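Local structure of probable nitrite reductase [nad(p)h] small subunit NIRD (Mycobacterium tuberculosis, 4AIV) at residues F38-G43 with G70-Q75. The protein associates with NirB and is probably required for activity of the reductase, which converts nitrite to ammonium at the expense of NADH. Numbering follows the deposited sequence.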
loop_
_atom_site.group_PDB
_atom_site.type_symbol
_atom_site.label_atom_id
_atom_site.label_comp_id
_atom_site.label_asym_id
_atom_site.label_seq_id
_atom_site.Cartn_x
_atom_site.Cartn_y
_atom_site.Cartn_z
ATOM N N PHE A 38 -3.786 -0.538 -2.517
ATOM C CA PHE A 38 -4.127 -1.504 -3.559
ATOM C C PHE A 38 -5.196 -2.491 -3.066
ATOM O O PHE A 38 -5.125 -2.980 -1.938
ATOM C CB PHE A 38 -2.894 -2.335 -3.938
ATOM C CG PHE A 38 -1.700 -1.522 -4.381
ATOM C CD1 PHE A 38 -0.788 -1.029 -3.453
ATOM C CD2 PHE A 38 -1.475 -1.278 -5.731
ATOM C CE1 PHE A 38 0.326 -0.304 -3.866
ATOM C CE2 PHE A 38 -0.361 -0.544 -6.154
ATOM C CZ PHE A 38 0.532 -0.055 -5.220
ATOM N N ARG A 39 -6.161 -2.806 -3.923
ATOM C CA ARG A 39 -7.040 -3.958 -3.713
ATOM C C ARG A 39 -6.560 -5.117 -4.606
ATOM O O ARG A 39 -6.226 -4.913 -5.777
ATOM C CB ARG A 39 -8.489 -3.582 -4.029
ATOM C CG ARG A 39 -9.430 -4.749 -4.317
ATOM C CD ARG A 39 -10.850 -4.236 -4.562
ATOM N NE ARG A 39 -11.754 -5.293 -5.011
ATOM C CZ ARG A 39 -13.034 -5.107 -5.323
ATOM N NH1 ARG A 39 -13.582 -3.900 -5.231
ATOM N NH2 ARG A 39 -13.767 -6.137 -5.723
ATOM N N LEU A 40 -6.505 -6.328 -4.055
ATOM C CA LEU A 40 -6.065 -7.492 -4.827
ATOM C C LEU A 40 -7.247 -8.362 -5.252
ATOM O O LEU A 40 -8.365 -8.187 -4.762
ATOM C CB LEU A 40 -5.077 -8.337 -4.016
ATOM C CG LEU A 40 -3.877 -7.601 -3.407
ATOM C CD1 LEU A 40 -2.931 -8.584 -2.733
ATOM C CD2 LEU A 40 -3.129 -6.777 -4.464
ATOM N N ASP A 41 -6.989 -9.307 -6.155
ATOM C CA ASP A 41 -8.018 -10.238 -6.618
ATOM C C ASP A 41 -8.663 -11.049 -5.509
ATOM O O ASP A 41 -9.853 -11.364 -5.592
ATOM C CB ASP A 41 -7.476 -11.177 -7.694
ATOM C CG ASP A 41 -7.299 -10.478 -9.033
ATOM O OD1 ASP A 41 -7.958 -9.429 -9.252
ATOM O OD2 ASP A 41 -6.501 -10.974 -9.859
ATOM N N ASP A 42 -7.895 -11.384 -4.472
ATOM C CA ASP A 42 -8.456 -12.127 -3.336
ATOM C C ASP A 42 -9.345 -11.252 -2.433
ATOM O O ASP A 42 -9.857 -11.714 -1.407
ATOM C CB ASP A 42 -7.358 -12.843 -2.532
ATOM C CG ASP A 42 -6.570 -11.902 -1.597
ATOM O OD1 ASP A 42 -6.711 -10.659 -1.681
ATOM O OD2 ASP A 42 -5.798 -12.430 -0.764
ATOM N N GLY A 43 -9.518 -9.992 -2.822
ATOM C CA GLY A 43 -10.384 -9.074 -2.098
ATOM C C GLY A 43 -9.680 -8.184 -1.079
ATOM O O GLY A 43 -10.237 -7.173 -0.634
ATOM N N GLY A 70 4.491 -16.610 -5.037
ATOM C CA GLY A 70 3.186 -16.613 -4.397
ATOM C C GLY A 70 2.929 -15.412 -3.503
ATOM O O GLY A 70 1.822 -15.229 -2.993
ATOM N N ARG A 71 3.951 -14.584 -3.314
ATOM C CA ARG A 71 3.855 -13.459 -2.389
ATOM C C ARG A 71 3.464 -12.168 -3.109
ATOM O O ARG A 71 4.128 -11.758 -4.060
ATOM C CB ARG A 71 5.183 -13.276 -1.665
ATOM C CG ARG A 71 5.109 -12.350 -0.492
ATOM C CD ARG A 71 6.273 -12.592 0.416
ATOM N NE ARG A 71 6.268 -11.658 1.529
ATOM C CZ ARG A 71 7.325 -11.418 2.288
ATOM N NH1 ARG A 71 8.467 -12.049 2.042
ATOM N NH2 ARG A 71 7.242 -10.541 3.281
ATOM N N ALA A 72 2.379 -11.539 -2.653
ATOM C CA ALA A 72 1.847 -10.347 -3.306
ATOM C C ALA A 72 2.832 -9.182 -3.199
ATOM O O ALA A 72 3.388 -8.904 -2.133
ATOM C CB ALA A 72 0.501 -9.967 -2.703
ATOM N N MET A 73 3.065 -8.503 -4.307
ATOM C CA MET A 73 4.010 -7.404 -4.270
ATOM C C MET A 73 3.639 -6.320 -5.251
ATOM O O MET A 73 2.769 -6.505 -6.100
ATOM C CB MET A 73 5.445 -7.907 -4.517
ATOM C CG MET A 73 5.632 -8.751 -5.784
ATOM S SD MET A 73 5.656 -7.800 -7.325
ATOM C CE MET A 73 6.564 -8.925 -8.394
ATOM N N VAL A 74 4.294 -5.174 -5.111
ATOM C CA VAL A 74 4.194 -4.118 -6.105
ATOM C C VAL A 74 5.607 -3.789 -6.602
ATOM O O VAL A 74 6.557 -3.715 -5.812
ATOM C CB VAL A 74 3.493 -2.855 -5.529
ATOM C CG1 VAL A 74 4.236 -2.331 -4.302
ATOM C CG2 VAL A 74 3.368 -1.764 -6.598
ATOM N N GLN A 75 5.752 -3.622 -7.911
ATOM C CA GLN A 75 7.024 -3.184 -8.466
ATOM C C GLN A 75 7.017 -1.686 -8.680
ATOM O O GLN A 75 6.082 -1.144 -9.262
ATOM C CB GLN A 75 7.333 -3.913 -9.769
ATOM C CG GLN A 75 7.806 -5.325 -9.530
ATOM C CD GLN A 75 8.122 -6.045 -10.810
ATOM O OE1 GLN A 75 7.305 -6.072 -11.735
ATOM N NE2 GLN A 75 9.320 -6.631 -10.882
#
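Phe38 faces Val74, and Leu40 faces Ala72, across backbones that run in opposite directions with CA atoms 9.1 Å and 8.5 Å apart, too far for the strands to pair. In this Rieske-like domain the contact joins two sheets: strand 34-39 belongs to the six-stranded antiparallel sheet, strand 71-75 is the middle of a small three-stranded one. The small sheet lies in sequence between strands 45-49 and 100-105, a placement that resembles the cluster-binding subdomain of Rieske proteins. No hydrogen bond crosses, so the two sheets meet here through apolar side chains alone.

Phe38 and Val74, both buried, form the inner pair. Phe38 sends its ring across the gap, with CG lying beside the backbone N and anti to the carbonyl carbon (chi1 -56°). The far end of the ring reaches one methyl of the valine: CZ is 3.6 Å from Val74 CG2, and CE2 of Phe38 follows at 3.9 Å from the same methyl. The two side chains cross at nearly a right angle. Val65 of strand 64-68 touches both Phe38 and Leu40, widening the apolar patch.

Nearer the surface, strand 34-39 gives way to a type I turn from Leu40 to Gly43, closed by Gly43 N bonding to Leu40 O at 2.9 Å. The outer pair starts at this turn's first residue. A single methyl bridges the gap, Leu40 CD1 resting 3.7 Å from Ala72 CB, while its twin Leu40 CD2 stands 5.1 Å from that same CB.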